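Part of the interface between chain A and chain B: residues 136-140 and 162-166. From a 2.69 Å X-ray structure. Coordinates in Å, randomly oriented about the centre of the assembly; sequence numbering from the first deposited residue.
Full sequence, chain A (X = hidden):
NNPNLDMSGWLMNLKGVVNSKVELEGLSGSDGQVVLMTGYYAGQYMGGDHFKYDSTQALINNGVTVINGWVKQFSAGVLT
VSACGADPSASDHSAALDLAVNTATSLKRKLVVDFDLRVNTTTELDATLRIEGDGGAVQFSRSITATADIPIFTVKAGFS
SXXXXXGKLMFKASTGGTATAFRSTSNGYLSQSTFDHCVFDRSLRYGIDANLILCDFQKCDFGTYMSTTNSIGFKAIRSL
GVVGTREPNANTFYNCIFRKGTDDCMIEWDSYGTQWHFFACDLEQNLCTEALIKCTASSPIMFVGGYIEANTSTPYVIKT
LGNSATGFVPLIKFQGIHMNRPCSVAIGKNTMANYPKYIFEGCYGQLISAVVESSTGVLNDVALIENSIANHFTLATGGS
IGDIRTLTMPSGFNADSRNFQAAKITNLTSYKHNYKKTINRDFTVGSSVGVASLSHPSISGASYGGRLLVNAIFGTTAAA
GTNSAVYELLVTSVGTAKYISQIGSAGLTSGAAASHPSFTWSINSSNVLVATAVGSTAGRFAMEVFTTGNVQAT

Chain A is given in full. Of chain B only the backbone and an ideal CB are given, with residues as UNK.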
# COMPACT_ATOMS: atom_id res chain seq x y z
N GLY A 136 -12.44 9.31 -27.66
CA GLY A 136 -11.26 8.48 -27.75
C GLY A 136 -10.59 8.29 -26.41
O GLY A 136 -11.20 8.41 -25.34
N ALA A 137 -9.30 7.98 -26.46
CA ALA A 137 -8.51 7.71 -25.27
C ALA A 137 -7.66 8.92 -24.90
O ALA A 137 -7.06 9.56 -25.76
CB ALA A 137 -7.62 6.49 -25.47
N VAL A 138 -7.62 9.22 -23.59
CA VAL A 138 -6.79 10.27 -23.02
C VAL A 138 -7.09 11.61 -23.67
O VAL A 138 -8.14 12.21 -23.42
CB VAL A 138 -5.29 9.91 -23.11
CG1 VAL A 138 -4.47 10.79 -22.19
CG2 VAL A 138 -5.08 8.45 -22.75
N GLN A 139 -6.18 12.11 -24.51
CA GLN A 139 -6.30 13.48 -25.00
C GLN A 139 -7.38 13.64 -26.06
O GLN A 139 -7.82 14.77 -26.30
CB GLN A 139 -4.96 13.99 -25.55
CG GLN A 139 -4.53 13.36 -26.87
CD GLN A 139 -3.71 12.10 -26.68
OE1 GLN A 139 -3.89 11.37 -25.71
NE2 GLN A 139 -2.79 11.85 -27.60
N PHE A 140 -7.81 12.56 -26.70
CA PHE A 140 -8.92 12.62 -27.65
C PHE A 140 -10.23 12.14 -27.04
O PHE A 140 -11.14 11.74 -27.78
CB PHE A 140 -8.60 11.81 -28.91
CG PHE A 140 -7.66 12.51 -29.85
CD1 PHE A 140 -7.12 11.84 -30.93
CD2 PHE A 140 -7.33 13.84 -29.67
CE1 PHE A 140 -6.25 12.48 -31.80
CE2 PHE A 140 -6.47 14.49 -30.53
CZ PHE A 140 -5.93 13.80 -31.60
N UNK B 162 0.97 5.97 -28.44
CA UNK B 162 0.67 6.44 -27.09
C UNK B 162 -0.82 6.73 -26.94
O UNK B 162 -1.50 7.09 -27.90
CB UNK B 162 1.49 7.69 -26.76
N UNK B 163 -1.31 6.55 -25.71
CA UNK B 163 -2.70 6.78 -25.34
C UNK B 163 -3.60 5.72 -25.95
O UNK B 163 -3.76 5.66 -27.18
CB UNK B 163 -3.15 8.17 -25.78
N UNK B 164 -4.18 4.87 -25.11
CA UNK B 164 -5.10 3.84 -25.57
C UNK B 164 -5.91 3.34 -24.38
O UNK B 164 -5.58 3.61 -23.22
CB UNK B 164 -4.35 2.69 -26.24
N UNK B 165 -6.97 2.59 -24.68
CA UNK B 165 -7.82 2.01 -23.66
C UNK B 165 -8.35 0.69 -24.19
O UNK B 165 -8.90 0.64 -25.29
CB UNK B 165 -8.96 2.96 -23.28
N UNK B 166 -8.19 -0.37 -23.40
CA UNK B 166 -8.65 -1.71 -23.77
C UNK B 166 -9.56 -2.22 -22.66
O UNK B 166 -9.09 -2.53 -21.56
CB UNK B 166 -7.48 -2.66 -24.00

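The chain A segment folds back on itself as a tight loop, held by two backbone hydrogen bonds, from Gly A136 N to Phe A140 O (2.8 Å) and from Phe A140 N to Ala A137 O (3.2 Å). Three of its side chains, those of Ala A137, Val A138 and Gln A139, reach the chain B segment, and they bear on positions 163, 164 and 165.

At position 162 the CA-to-CB bond points sideways, and the ideal CB has no atom of the chain A segment within 5.5 Å. Phi and psi of -61° and 149° are ordinary for an extended residue and exclude little, so the visible part of chain A leaves the choice wide, polar or charged side chains included. The deposited residue is Glu B162, with chi1 and chi2 both t; its side chain forms no contact with the chain A segment.

Position 163 is the most constrained. Its CB points toward chain A and lies 3.6 Å from Val A138 CG2, 4.1 Å from Ala A137 O and a tight 3.3 Å from Gln A139 OE1. The carboxamide oxygen of Gln A139 thus sits tightly against the beta carbon, which leaves little room for bulk on that side and offers an acceptor to a short donor. Serine suits these conditions well, with cysteine a poorer donor; alanine would fit but leave the acceptor unanswered from this position. The positive phi of 71° counts against threonine, which is beta-branched, and adds glycine to the candidates, since that residue adopts such values readily, though it too would bring no donor. The deposited residue is Ser B163. In the m rotamer its OG donates a hydrogen bond to Gln A139 OE1 at 2.7 Å, the one hydrogen bond between the two segments, while its CB packs at 3.6 Å against Val A138 CG2. One small side chain therefore meets both a polar and an apolar neighbour.

At position 164 the backbone itself makes the contact: its CA is 3.7 Å from Ala A137 CB. The CB points away and lies 5.1 Å from Ala A137 CB, so chain A says little about the side chain, and small, polar or larger residues all remain plausible. The deposited residue is Ser B164, in the p rotamer, whose OG is hydrogen-bonded elsewhere in the structure.

Position 165 turns its CB back toward chain A, 4.4 Å from Ala A137 CB. The methyl offers an apolar surface but no polar partner, and the extended angles of -148° and 129° favour beta-branched, aliphatic or aromatic residues. Tyr B165 is deposited. Its CB makes the apolar contact with Ala A137 CB at 4.4 Å, but with chi1 at -174° (t) the ring leads away from the chain A segment, so that neither ring nor hydroxyl takes part.

Position 166 continues the strand out of reach of chain A, which therefore gives no guide beyond the extended backbone. Phe B166 is deposited, its side chain clear of the chain A segment.

Chain B (162-166) ESSYF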
# COMPACT_ATOMS: atom_id res chain seq x y z
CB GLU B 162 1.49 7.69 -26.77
CG GLU B 162 1.41 8.15 -25.33
CD GLU B 162 2.19 9.42 -25.07
OE1 GLU B 162 2.84 9.92 -26.01
OE2 GLU B 162 2.20 9.89 -23.91
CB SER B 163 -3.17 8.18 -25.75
OG SER B 163 -2.39 9.18 -25.12
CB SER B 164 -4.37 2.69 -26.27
OG SER B 164 -3.34 2.16 -25.45
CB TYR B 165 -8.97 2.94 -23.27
CG TYR B 165 -9.80 2.44 -22.11
CD1 TYR B 165 -10.87 1.57 -22.31
CD2 TYR B 165 -9.52 2.84 -20.81
CE1 TYR B 165 -11.63 1.11 -21.25
CE2 TYR B 165 -10.28 2.39 -19.74
CZ TYR B 165 -11.33 1.53 -19.97
OH TYR B 165 -12.08 1.08 -18.91
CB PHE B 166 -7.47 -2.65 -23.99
CG PHE B 166 -6.57 -2.23 -25.12
CD1 PHE B 166 -5.53 -1.34 -24.90
CD2 PHE B 166 -6.76 -2.73 -26.40
CE1 PHE B 166 -4.70 -0.96 -25.94
CE2 PHE B 166 -5.93 -2.35 -27.44
CZ PHE B 166 -4.90 -1.46 -27.21
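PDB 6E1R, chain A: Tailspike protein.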